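Local coordinates for protein Rab GDP dissociation inhibitor alpha (Naegleria fowleri, PDB 6C87) that probably binds prenylated Rab GTPases in their GDP-bound form, slows release of the nucleotide and withdraws them from membranes for recycling, at residues Y344-T348 against Y360-V364; C252-G256 against P446-Q450; D175-Y181 against Y206-A212; M290-P295 against G408-S414. All coordinates share one frame; numbering follows the deposited sequence.

How the interactions relate
Interactions 1 and 4 are buried strand pairings, but in different sheets. Interaction 1 is an antiparallel hairpin in the mixed sheet. Interaction 4 joins two neighbouring strands of the five-stranded parallel sheet, far apart in sequence. Both rest on backbone hydrogen bonds and apolar side chains. Interaction 3 is partly buried and joins the start of helix 177-184 to the short helix 206-209 and the start of helix 212-229, mixing backbone bonds with a tyrosine pair and methionine packing. Interaction 2 lies at the surface, where Y255, helped by V254, meets the C-terminal tail through one hydroxyl bond and proline packing. None of the four touches another. Interactions 2 and 4 have the closest centres, about 23 Å apart.

Interaction 1: Y344-T348 against Y360-V364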
loop_
_atom_site.group_PDB
_atom_site.type_symbol
_atom_site.label_atom_id
_atom_site.label_comp_id
_atom_site.label_asym_id
_atom_site.label_seq_id
_atom_site.Cartn_x
_atom_site.Cartn_y
_atom_site.Cartn_z
ATOM N N TYR A 344 17.471 19.243 -25.323
ATOM C CA TYR A 344 16.985 19.992 -24.179
ATOM C C TYR A 344 17.845 21.230 -24.012
ATOM O O TYR A 344 19.062 21.184 -24.222
ATOM C CB TYR A 344 17.011 19.132 -22.904
ATOM C CG TYR A 344 16.254 17.834 -23.064
ATOM C CD1 TYR A 344 16.857 16.724 -23.639
ATOM C CD2 TYR A 344 14.922 17.728 -22.671
ATOM C CE1 TYR A 344 16.163 15.546 -23.809
ATOM C CE2 TYR A 344 14.217 16.544 -22.834
ATOM C CZ TYR A 344 14.849 15.456 -23.407
ATOM O OH TYR A 344 14.174 14.268 -23.585
ATOM N N CYS A 345 17.200 22.349 -23.704
ATOM C CA CYS A 345 17.914 23.571 -23.357
ATOM C C CYS A 345 17.242 24.201 -22.147
ATOM O O CYS A 345 16.053 24.537 -22.195
ATOM C CB CYS A 345 17.953 24.562 -24.523
ATOM S SG CYS A 345 18.860 26.073 -24.097
ATOM N N CYS A 346 17.996 24.361 -21.069
ATOM C CA CYS A 346 17.526 25.093 -19.905
ATOM C C CYS A 346 18.361 26.351 -19.738
ATOM O O CYS A 346 19.572 26.347 -19.986
ATOM C CB CYS A 346 17.595 24.248 -18.632
ATOM S SG CYS A 346 19.256 23.848 -18.119
ATOM N N VAL A 347 17.698 27.431 -19.343
ATOM C CA VAL A 347 18.325 28.735 -19.211
ATOM C C VAL A 347 18.147 29.193 -17.776
ATOM O O VAL A 347 17.034 29.156 -17.244
ATOM C CB VAL A 347 17.724 29.755 -20.190
ATOM C CG1 VAL A 347 18.485 31.072 -20.099
ATOM C CG2 VAL A 347 17.731 29.193 -21.605
ATOM N N THR A 348 19.243 29.589 -17.146
ATOM C CA THR A 348 19.228 30.194 -15.826
ATOM C C THR A 348 20.090 31.442 -15.882
ATOM O O THR A 348 20.808 31.670 -16.857
ATOM C CB THR A 348 19.731 29.223 -14.750
ATOM O OG1 THR A 348 21.040 28.769 -15.102
ATOM C CG2 THR A 348 18.799 28.027 -14.642
ATOM N N TYR A 360 23.418 35.142 -18.672
ATOM C CA TYR A 360 22.520 34.004 -18.760
ATOM C C TYR A 360 23.350 32.763 -19.059
ATOM O O TYR A 360 24.315 32.821 -19.829
ATOM C CB TYR A 360 21.455 34.217 -19.863
ATOM C CG TYR A 360 20.652 35.514 -19.754
ATOM C CD1 TYR A 360 21.234 36.743 -20.071
ATOM C CD2 TYR A 360 19.306 35.507 -19.367
ATOM C CE1 TYR A 360 20.520 37.927 -19.978
ATOM C CE2 TYR A 360 18.575 36.703 -19.277
ATOM C CZ TYR A 360 19.199 37.907 -19.592
ATOM O OH TYR A 360 18.516 39.102 -19.521
ATOM N N ILE A 361 22.989 31.651 -18.428
ATOM C CA ILE A 361 23.575 30.348 -18.709
ATOM C C ILE A 361 22.527 29.546 -19.461
ATOM O O ILE A 361 21.435 29.296 -18.935
ATOM C CB ILE A 361 23.988 29.601 -17.433
ATOM C CG1 ILE A 361 24.778 30.493 -16.476
ATOM C CG2 ILE A 361 24.785 28.366 -17.812
ATOM C CD1 ILE A 361 26.047 31.060 -17.062
ATOM N N ALA A 362 22.826 29.190 -20.703
ATOM C CA ALA A 362 21.959 28.334 -21.504
ATOM C C ALA A 362 22.745 27.077 -21.825
ATOM O O ALA A 362 23.834 27.147 -22.408
ATOM C CB ALA A 362 21.480 29.031 -22.781
ATOM N N ILE A 363 22.235 25.936 -21.386
ATOM C CA ILE A 363 22.938 24.675 -21.545
ATOM C C ILE A 363 22.107 23.782 -22.453
ATOM O O ILE A 363 20.923 23.543 -22.187
ATOM C CB ILE A 363 23.238 24.025 -20.186
ATOM C CG1 ILE A 363 24.099 25.006 -19.370
ATOM C CG2 ILE A 363 23.962 22.692 -20.377
ATOM C CD1 ILE A 363 24.705 24.461 -18.103
ATOM N N VAL A 364 22.720 23.328 -23.542
ATOM C CA VAL A 364 22.066 22.517 -24.558
ATOM C C VAL A 364 22.547 21.083 -24.393
ATOM O O VAL A 364 23.754 20.836 -24.283
ATOM C CB VAL A 364 22.370 23.041 -25.970
ATOM C CG1 VAL A 364 21.553 22.273 -27.007
ATOM C CG2 VAL A 364 22.106 24.541 -26.041
HETATM O O HOH W 1 21.550 26.713 -17.780
#
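With chi1 at -175°, V347 CG2 stands anti to its own carbonyl carbon, which lays this methyl against A362 CB at 3.9 Å. In C345 the sulfur is turned opposite the backbone N (chi1 -179°), and SG reaches V364 CG2 at 4.1 Å. These contacts belong to a beta hairpin of strands 343-349 and 360-367 in the mixed sheet. The pairs C345 with V364 and V347 with A362 are non-hydrogen-bonded. The pairs C346 with I363 and T348 with I361 are hydrogen-bonded, and each makes two backbone bonds. The bond from I363 N to C346 O is 3.0 Å long and nearly straight, 169° at the hydrogen. T348 N reaches I361 O at 2.8 Å. Helix 378-384 packs on the face that carries A362 and V364. The other face carries C346, T348, I361 and I363. There the side chains of T348 and I361 cross at a slant, with OG1 of T348 3.8 Å from CB of I361. One water links the strands on this side. It donates to C346 O at 3.0 Å and to I361 O at 2.8 Å, two carbonyls that also accept backbone bonds from I363 N and T348 N.

Interaction 2: C252-G256 against P446-Q450; sequences CAVYG and PVEPQ
The ring of Y255 meets the segment 446-450 in two ways: P449 sits over one face, and V447 O lies at the edge, in the ring plane. P449 CB is 4.1 Å from the ring centroid and 18° off the normal, which makes a CH-pi contact shifted toward the rim. The side chains of Y255 and P449 run obliquely to each other. At the far end of the ring the Y255 hydroxyl donates to V447 O, with OH and O 2.7 Å apart. The donor approaches almost in line with the carbonyl bond, at a C=O...donor angle of 170°. The CH-pi contact and the hydrogen bond together limit how the ring can turn. V254 and P449 lie side by side and point the same way, with V254 CG1 3.8 Å from P449 CG. V254 is the last residue of helix 243-254 and Y255 the first beyond it. The helix ends in a Schellman motif with G256 as its C-prime residue. G256 N bonds to A253 O at 2.9 Å. The contact therefore fastens the C-terminal tail to the end of helix 243-254, beside V33 of helix 22-33, which both Y255 and P446 touch.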
loop_
_atom_site.group_PDB
_atom_site.type_symbol
_atom_site.label_atom_id
_atom_site.label_comp_id
_atom_site.label_asym_id
_atom_site.label_seq_id
_atom_site.Cartn_x
_atom_site.Cartn_y
_atom_site.Cartn_z
ATOM N N CYS A 252 23.870 14.506 6.968
ATOM C CA CYS A 252 24.659 13.373 7.439
ATOM C C CYS A 252 25.284 13.673 8.799
ATOM O O CYS A 252 25.334 12.802 9.677
ATOM C CB CYS A 252 25.735 13.018 6.408
ATOM S SG CYS A 252 26.728 11.536 6.782
ATOM N N ALA A 253 25.756 14.910 8.991
ATOM C CA ALA A 253 26.359 15.295 10.263
ATOM C C ALA A 253 25.344 15.240 11.402
ATOM O O ALA A 253 25.687 14.853 12.525
ATOM C CB ALA A 253 26.972 16.691 10.149
ATOM N N VAL A 254 24.094 15.643 11.137
ATOM C CA VAL A 254 23.045 15.574 12.153
ATOM C C VAL A 254 22.866 14.144 12.652
ATOM O O VAL A 254 22.568 13.916 13.833
ATOM C CB VAL A 254 21.726 16.151 11.594
ATOM C CG1 VAL A 254 20.587 15.994 12.599
ATOM C CG2 VAL A 254 21.902 17.617 11.202
ATOM N N TYR A 255 23.065 13.158 11.778
ATOM C CA TYR A 255 22.945 11.757 12.151
ATOM C C TYR A 255 24.303 11.132 12.477
ATOM O O TYR A 255 24.455 9.907 12.412
ATOM C CB TYR A 255 22.213 10.990 11.047
ATOM C CG TYR A 255 20.729 11.295 11.027
ATOM C CD1 TYR A 255 20.233 12.409 10.358
ATOM C CD2 TYR A 255 19.826 10.486 11.705
ATOM C CE1 TYR A 255 18.875 12.703 10.357
ATOM C CE2 TYR A 255 18.464 10.768 11.707
ATOM C CZ TYR A 255 17.993 11.876 11.036
ATOM O OH TYR A 255 16.639 12.149 11.046
ATOM N N GLY A 256 25.287 11.960 12.848
ATOM C CA GLY A 256 26.562 11.514 13.373
ATOM C C GLY A 256 27.658 11.262 12.357
ATOM O O GLY A 256 28.825 11.130 12.757
ATOM N N PRO A 446 11.133 10.238 9.025
ATOM C CA PRO A 446 12.472 10.141 9.614
ATOM C C PRO A 446 12.429 9.746 11.080
ATOM O O PRO A 446 11.441 9.967 11.782
ATOM C CB PRO A 446 13.044 11.555 9.441
ATOM C CG PRO A 446 12.193 12.207 8.395
ATOM C CD PRO A 446 10.840 11.586 8.511
ATOM N N VAL A 447 13.522 9.132 11.528
ATOM C CA VAL A 447 13.716 8.797 12.927
ATOM C C VAL A 447 14.584 9.884 13.553
ATOM O O VAL A 447 15.330 10.591 12.871
ATOM C CB VAL A 447 14.344 7.392 13.106
ATOM C CG1 VAL A 447 13.642 6.373 12.208
ATOM C CG2 VAL A 447 15.838 7.429 12.823
ATOM N N GLU A 448 14.471 10.040 14.866
ATOM C CA GLU A 448 15.216 11.092 15.558
ATOM C C GLU A 448 16.700 10.743 15.653
ATOM O O GLU A 448 17.043 9.614 16.027
ATOM C CB GLU A 448 14.639 11.318 16.954
ATOM C CG GLU A 448 13.179 11.711 16.970
ATOM C CD GLU A 448 12.661 11.930 18.380
ATOM O OE1 GLU A 448 13.379 12.561 19.191
ATOM O OE2 GLU A 448 11.543 11.462 18.682
ATOM N N PRO A 449 17.604 11.662 15.297
ATOM C CA PRO A 449 19.043 11.410 15.487
ATOM C C PRO A 449 19.401 11.131 16.944
ATOM O O PRO A 449 18.775 11.651 17.869
ATOM C CB PRO A 449 19.700 12.702 14.979
ATOM C CG PRO A 449 18.597 13.733 14.972
ATOM C CD PRO A 449 17.341 12.977 14.685
ATOM N N GLN A 450 20.436 10.311 17.140
ATOM C CA GLN A 450 20.857 9.890 18.485
ATOM C C GLN A 450 22.009 10.733 19.033
ATOM O O GLN A 450 22.039 11.952 18.867
ATOM C CB GLN A 450 21.264 8.408 18.488
#

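Interaction 3: D175-Y181 against Y206-A212; sequences DTMDKIY and YMTTVPA
The start of helix 177-184 meets the short helix 206-209 and the first residue of helix 212-229, in what is probably the helical domain of the GDI fold. Two backbone bonds link the parts, and both use N-H groups in the first turn of a helix, where no earlier helical carbonyl is available. A212 N donates to D175 O at 2.9 Å, nearly straight at 173°. D178 N donates to M207 O, also at 2.9 Å, arriving in the carbonyl plane on a lone pair. The side chains of Y181 and Y206 cross at about a right angle. Their hydroxyls share a hydrogen bond, with Y181 OH 2.8 Å from Y206 OH, and each oxygen lies at the edge of the other ring. M207 sits between the two tyrosines: its CG lies over one face of the Y206 ring, offset toward the rim, and in plane at the edge of the Y181 ring. Its chain is extended beyond CG and carries SD to the edge of the Y181 ring, a Met-aromatic contact with SD 5.1 Å from the centroid. M177 CG lies 4.1 Å from A212 CB; beyond it the chain bends at chi2 (-54°), which carries SD over one face of the Y181 ring. M177, I180 and Y181 also pack on helix 143-157. Against the methyl of A212, I180 CD1 completes the apolar patch, 3.6 Å from A212 CB.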
loop_
_atom_site.group_PDB
_atom_site.type_symbol
_atom_site.label_atom_id
_atom_site.label_comp_id
_atom_site.label_asym_id
_atom_site.label_seq_id
_atom_site.Cartn_x
_atom_site.Cartn_y
_atom_site.Cartn_z
ATOM N N ASP A 175 -7.214 1.462 -21.835
ATOM C CA ASP A 175 -6.797 1.857 -23.177
ATOM C C ASP A 175 -5.525 2.699 -23.133
ATOM O O ASP A 175 -5.264 3.421 -22.167
ATOM C CB ASP A 175 -7.905 2.636 -23.889
ATOM C CG ASP A 175 -9.117 1.780 -24.199
ATOM O OD1 ASP A 175 -8.953 0.555 -24.375
ATOM O OD2 ASP A 175 -10.231 2.337 -24.283
ATOM N N THR A 176 -4.741 2.615 -24.205
ATOM C CA THR A 176 -3.512 3.385 -24.343
ATOM C C THR A 176 -3.748 4.663 -25.142
ATOM O O THR A 176 -4.807 4.880 -25.734
ATOM C CB THR A 176 -2.411 2.545 -25.003
ATOM O OG1 THR A 176 -2.864 2.065 -26.273
ATOM C CG2 THR A 176 -2.028 1.371 -24.120
ATOM N N MET A 177 -2.723 5.519 -25.149
ATOM C CA MET A 177 -2.856 6.839 -25.755
ATOM C C MET A 177 -2.934 6.778 -27.274
ATOM O O MET A 177 -3.522 7.674 -27.892
ATOM C CB MET A 177 -1.702 7.736 -25.315
ATOM C CG MET A 177 -2.117 8.748 -24.279
ATOM S SD MET A 177 -3.519 9.701 -24.885
ATOM C CE MET A 177 -3.742 10.835 -23.527
ATOM N N ASP A 178 -2.340 5.754 -27.894
ATOM C CA ASP A 178 -2.343 5.679 -29.354
ATOM C C ASP A 178 -3.764 5.606 -29.905
ATOM O O ASP A 178 -4.061 6.197 -30.950
ATOM C CB ASP A 178 -1.528 4.473 -29.831
ATOM C CG ASP A 178 -2.065 3.143 -29.305
ATOM O OD1 ASP A 178 -2.814 3.141 -28.304
ATOM O OD2 ASP A 178 -1.731 2.094 -29.896
ATOM N N LYS A 179 -4.660 4.895 -29.210
ATOM C CA LYS A 179 -6.046 4.804 -29.665
ATOM C C LYS A 179 -6.758 6.148 -29.551
ATOM O O LYS A 179 -7.605 6.480 -30.390
ATOM C CB LYS A 179 -6.793 3.722 -28.877
ATOM N N ILE A 180 -6.439 6.930 -28.517
ATOM C CA ILE A 180 -7.063 8.241 -28.356
ATOM C C ILE A 180 -6.520 9.234 -29.378
ATOM O O ILE A 180 -7.278 10.023 -29.959
ATOM C CB ILE A 180 -6.858 8.746 -26.917
ATOM C CG1 ILE A 180 -7.354 7.700 -25.919
ATOM C CG2 ILE A 180 -7.560 10.071 -26.714
ATOM C CD1 ILE A 180 -7.398 8.192 -24.505
ATOM N N TYR A 181 -5.209 9.203 -29.625
ATOM C CA TYR A 181 -4.617 10.099 -30.615
ATOM C C TYR A 181 -5.216 9.857 -31.994
ATOM O O TYR A 181 -5.692 10.790 -32.653
ATOM C CB TYR A 181 -3.103 9.897 -30.670
ATOM C CG TYR A 181 -2.316 10.530 -29.547
ATOM C CD1 TYR A 181 -2.747 11.698 -28.929
ATOM C CD2 TYR A 181 -1.130 9.954 -29.112
ATOM C CE1 TYR A 181 -2.013 12.271 -27.905
ATOM C CE2 TYR A 181 -0.396 10.514 -28.094
ATOM C CZ TYR A 181 -0.837 11.671 -27.493
ATOM O OH TYR A 181 -0.085 12.216 -26.478
ATOM N N TYR A 206 5.398 5.321 -25.017
ATOM C CA TYR A 206 4.321 5.335 -24.032
ATOM C C TYR A 206 2.958 5.185 -24.687
ATOM O O TYR A 206 2.011 4.729 -24.036
ATOM C CB TYR A 206 4.339 6.649 -23.237
ATOM C CG TYR A 206 3.848 7.827 -24.056
ATOM C CD1 TYR A 206 4.714 8.533 -24.883
ATOM C CD2 TYR A 206 2.507 8.216 -24.026
ATOM C CE1 TYR A 206 4.261 9.599 -25.650
ATOM C CE2 TYR A 206 2.047 9.275 -24.795
ATOM C CZ TYR A 206 2.931 9.966 -25.604
ATOM O OH TYR A 206 2.486 11.022 -26.377
ATOM N N MET A 207 2.843 5.558 -25.966
ATOM C CA MET A 207 1.556 5.551 -26.649
ATOM C C MET A 207 0.939 4.161 -26.715
ATOM O O MET A 207 -0.278 4.045 -26.888
ATOM C CB MET A 207 1.710 6.100 -28.068
ATOM C CG MET A 207 2.025 7.583 -28.161
ATOM S SD MET A 207 2.332 8.065 -29.878
ATOM C CE MET A 207 2.777 9.786 -29.683
ATOM N N THR A 208 1.747 3.108 -26.581
ATOM C CA THR A 208 1.256 1.740 -26.636
ATOM C C THR A 208 1.541 0.936 -25.376
ATOM O O THR A 208 0.961 -0.145 -25.214
ATOM C CB THR A 208 1.850 0.998 -27.848
ATOM O OG1 THR A 208 3.280 0.981 -27.761
ATOM C CG2 THR A 208 1.436 1.667 -29.146
ATOM N N THR A 209 2.411 1.415 -24.488
ATOM C CA THR A 209 2.831 0.649 -23.327
ATOM C C THR A 209 2.262 1.164 -22.012
ATOM O O THR A 209 2.357 0.457 -21.003
ATOM C CB THR A 209 4.365 0.617 -23.235
ATOM O OG1 THR A 209 4.857 1.937 -22.970
ATOM C CG2 THR A 209 4.966 0.110 -24.536
ATOM N N VAL A 210 1.653 2.347 -21.992
ATOM C CA VAL A 210 1.170 2.933 -20.741
ATOM C C VAL A 210 -0.292 3.330 -20.917
ATOM O O VAL A 210 -0.664 3.868 -21.973
ATOM C CB VAL A 210 2.036 4.144 -20.340
ATOM C CG1 VAL A 210 1.444 4.900 -19.166
ATOM C CG2 VAL A 210 3.455 3.706 -20.016
ATOM N N PRO A 211 -1.146 3.113 -19.913
ATOM C CA PRO A 211 -2.549 3.529 -20.040
ATOM C C PRO A 211 -2.684 5.040 -20.120
ATOM O O PRO A 211 -1.898 5.793 -19.540
ATOM C CB PRO A 211 -3.212 2.964 -18.774
ATOM C CG PRO A 211 -2.090 2.722 -17.815
ATOM C CD PRO A 211 -0.899 2.373 -18.663
ATOM N N ALA A 212 -3.698 5.473 -20.871
ATOM C CA ALA A 212 -3.940 6.901 -21.050
ATOM C C ALA A 212 -4.168 7.616 -19.724
ATOM O O ALA A 212 -3.851 8.804 -19.604
ATOM C CB ALA A 212 -5.133 7.112 -21.978
#

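Interaction 4: M290-P295 against G408-S414; sequences MVVGDP and GVFISKS
V291, V292 and G293 pair in parallel with V409, F410 and I411, the strand axes 4.9 Å apart and 16° from parallel. Four backbone bonds join them: V291 N to G408 O, F410 N to V291 O, G293 N to F410 O and S412 N to G293 O. The second is 2.9 Å long and nearly straight. These strands belong to the five-stranded parallel sheet of the Rossmann-like fold, in which 409-411 is an outermost strand and 290-293 lies between it and 15-18.

On one face, F410 CG is anti to its carbonyl carbon. This chi1 (-57°) swings the ring toward M290, and chi2 (88°) sets its turn, edge toward M290 CG. M290 CG lies 3.8 Å from F410 CE1, near the ring plane. M290 SD stands obliquely 5.1 Å from the F410 centroid, a Met-aromatic contact. V292 CG2 meets F410 CB at 4.1 Å. Helix 422-436 packs on M290 and F410 here. On the other face, V291 and V409 lie side by side, with V291 CG1 3.6 Å from V409 CG2, and F298 packs against both.

Past the strands, the P295 ring packs against S412 and S414. S412 OG lies beside D294 but is hydrogen-bonded to E24, and S414 OG bonds to Y398 N. The strands are thus joined by backbone bonds and apolar packing, while the two serine hydroxyls, satisfied by E24 and Y398, tie the loop after strand 409-411 to helix 22-33 and strand 389-400.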
loop_
_atom_site.group_PDB
_atom_site.type_symbol
_atom_site.label_atom_id
_atom_site.label_comp_id
_atom_site.label_asym_id
_atom_site.label_seq_id
_atom_site.Cartn_x
_atom_site.Cartn_y
_atom_site.Cartn_z
ATOM N N MET A 290 26.840 -3.125 2.627
ATOM C CA MET A 290 26.512 -2.713 1.268
ATOM C C MET A 290 27.405 -1.552 0.868
ATOM O O MET A 290 27.951 -0.842 1.717
ATOM C CB MET A 290 25.055 -2.262 1.136
ATOM C CG MET A 290 24.018 -3.308 1.439
ATOM S SD MET A 290 22.422 -2.546 1.758
ATOM C CE MET A 290 21.375 -3.999 1.864
ATOM N N VAL A 291 27.532 -1.346 -0.441
ATOM C CA VAL A 291 28.204 -0.171 -0.979
ATOM C C VAL A 291 27.337 0.432 -2.080
ATOM O O VAL A 291 26.685 -0.293 -2.839
ATOM C CB VAL A 291 29.626 -0.513 -1.478
ATOM C CG1 VAL A 291 29.579 -1.519 -2.616
ATOM C CG2 VAL A 291 30.364 0.761 -1.892
ATOM N N VAL A 292 27.314 1.764 -2.146
ATOM C CA VAL A 292 26.517 2.523 -3.107
ATOM C C VAL A 292 27.434 3.529 -3.792
ATOM O O VAL A 292 28.264 4.163 -3.131
ATOM C CB VAL A 292 25.330 3.245 -2.421
ATOM C CG1 VAL A 292 24.612 4.183 -3.386
ATOM C CG2 VAL A 292 24.349 2.239 -1.833
ATOM N N GLY A 293 27.306 3.664 -5.114
ATOM C CA GLY A 293 28.154 4.618 -5.817
ATOM C C GLY A 293 27.761 4.822 -7.266
ATOM O O GLY A 293 26.938 4.094 -7.826
ATOM N N ASP A 294 28.391 5.835 -7.876
ATOM C CA ASP A 294 28.165 6.129 -9.283
ATOM C C ASP A 294 29.089 5.277 -10.143
ATOM O O ASP A 294 30.083 4.744 -9.646
ATOM C CB ASP A 294 28.380 7.624 -9.554
ATOM C CG ASP A 294 29.838 8.045 -9.467
ATOM O OD1 ASP A 294 30.197 8.726 -8.483
ATOM O OD2 ASP A 294 30.627 7.704 -10.380
ATOM N N PRO A 295 28.793 5.130 -11.446
ATOM C CA PRO A 295 29.547 4.172 -12.275
ATOM C C PRO A 295 31.066 4.297 -12.211
ATOM O O PRO A 295 31.753 3.279 -12.376
ATOM C CB PRO A 295 29.032 4.475 -13.691
ATOM C CG PRO A 295 27.646 4.933 -13.491
ATOM C CD PRO A 295 27.656 5.708 -12.190
ATOM N N GLY A 408 25.803 -6.894 -3.382
ATOM C CA GLY A 408 25.773 -5.781 -2.455
ATOM C C GLY A 408 26.289 -4.466 -2.997
ATOM O O GLY A 408 26.473 -3.525 -2.217
ATOM N N VAL A 409 26.534 -4.367 -4.301
ATOM C CA VAL A 409 27.046 -3.150 -4.925
ATOM C C VAL A 409 25.909 -2.516 -5.711
ATOM O O VAL A 409 25.512 -3.025 -6.768
ATOM C CB VAL A 409 28.246 -3.428 -5.837
ATOM C CG1 VAL A 409 28.790 -2.124 -6.401
ATOM C CG2 VAL A 409 29.325 -4.182 -5.089
ATOM N N PHE A 410 25.392 -1.399 -5.209
ATOM C CA PHE A 410 24.262 -0.707 -5.818
ATOM C C PHE A 410 24.787 0.525 -6.545
ATOM O O PHE A 410 25.270 1.471 -5.912
ATOM C CB PHE A 410 23.227 -0.354 -4.754
ATOM C CG PHE A 410 22.727 -1.550 -4.005
ATOM C CD1 PHE A 410 23.383 -1.997 -2.871
ATOM C CD2 PHE A 410 21.630 -2.261 -4.461
ATOM C CE1 PHE A 410 22.938 -3.119 -2.187
ATOM C CE2 PHE A 410 21.177 -3.383 -3.784
ATOM C CZ PHE A 410 21.835 -3.812 -2.644
ATOM N N ILE A 411 24.690 0.509 -7.875
ATOM C CA ILE A 411 25.299 1.521 -8.734
ATOM C C ILE A 411 24.209 2.361 -9.386
ATOM O O ILE A 411 23.177 1.835 -9.823
ATOM C CB ILE A 411 26.209 0.880 -9.801
ATOM C CG1 ILE A 411 27.163 -0.122 -9.146
ATOM C CG2 ILE A 411 26.982 1.950 -10.558
ATOM C CD1 ILE A 411 28.037 -0.877 -10.127
ATOM N N SER A 412 24.440 3.670 -9.441
ATOM C CA SER A 412 23.513 4.580 -10.091
ATOM C C SER A 412 23.776 4.635 -11.593
ATOM O O SER A 412 24.843 4.253 -12.082
ATOM C CB SER A 412 23.634 5.990 -9.510
ATOM O OG SER A 412 24.936 6.530 -9.728
ATOM N N LYS A 413 22.778 5.126 -12.324
ATOM C CA LYS A 413 22.936 5.410 -13.738
ATOM C C LYS A 413 23.538 6.793 -13.932
ATOM O O LYS A 413 23.386 7.683 -13.090
ATOM C CB LYS A 413 21.593 5.321 -14.460
ATOM C CG LYS A 413 21.008 3.922 -14.476
ATOM C CD LYS A 413 19.660 3.891 -15.167
ATOM C CE LYS A 413 19.100 2.483 -15.166
ATOM N NZ LYS A 413 17.743 2.438 -15.762
ATOM N N SER A 414 24.259 6.959 -15.040
ATOM C CA SER A 414 24.694 8.289 -15.431
ATOM C C SER A 414 23.482 9.163 -15.729
ATOM O O SER A 414 22.421 8.680 -16.137
ATOM C CB SER A 414 25.597 8.215 -16.657
ATOM O OG SER A 414 26.721 7.389 -16.399
#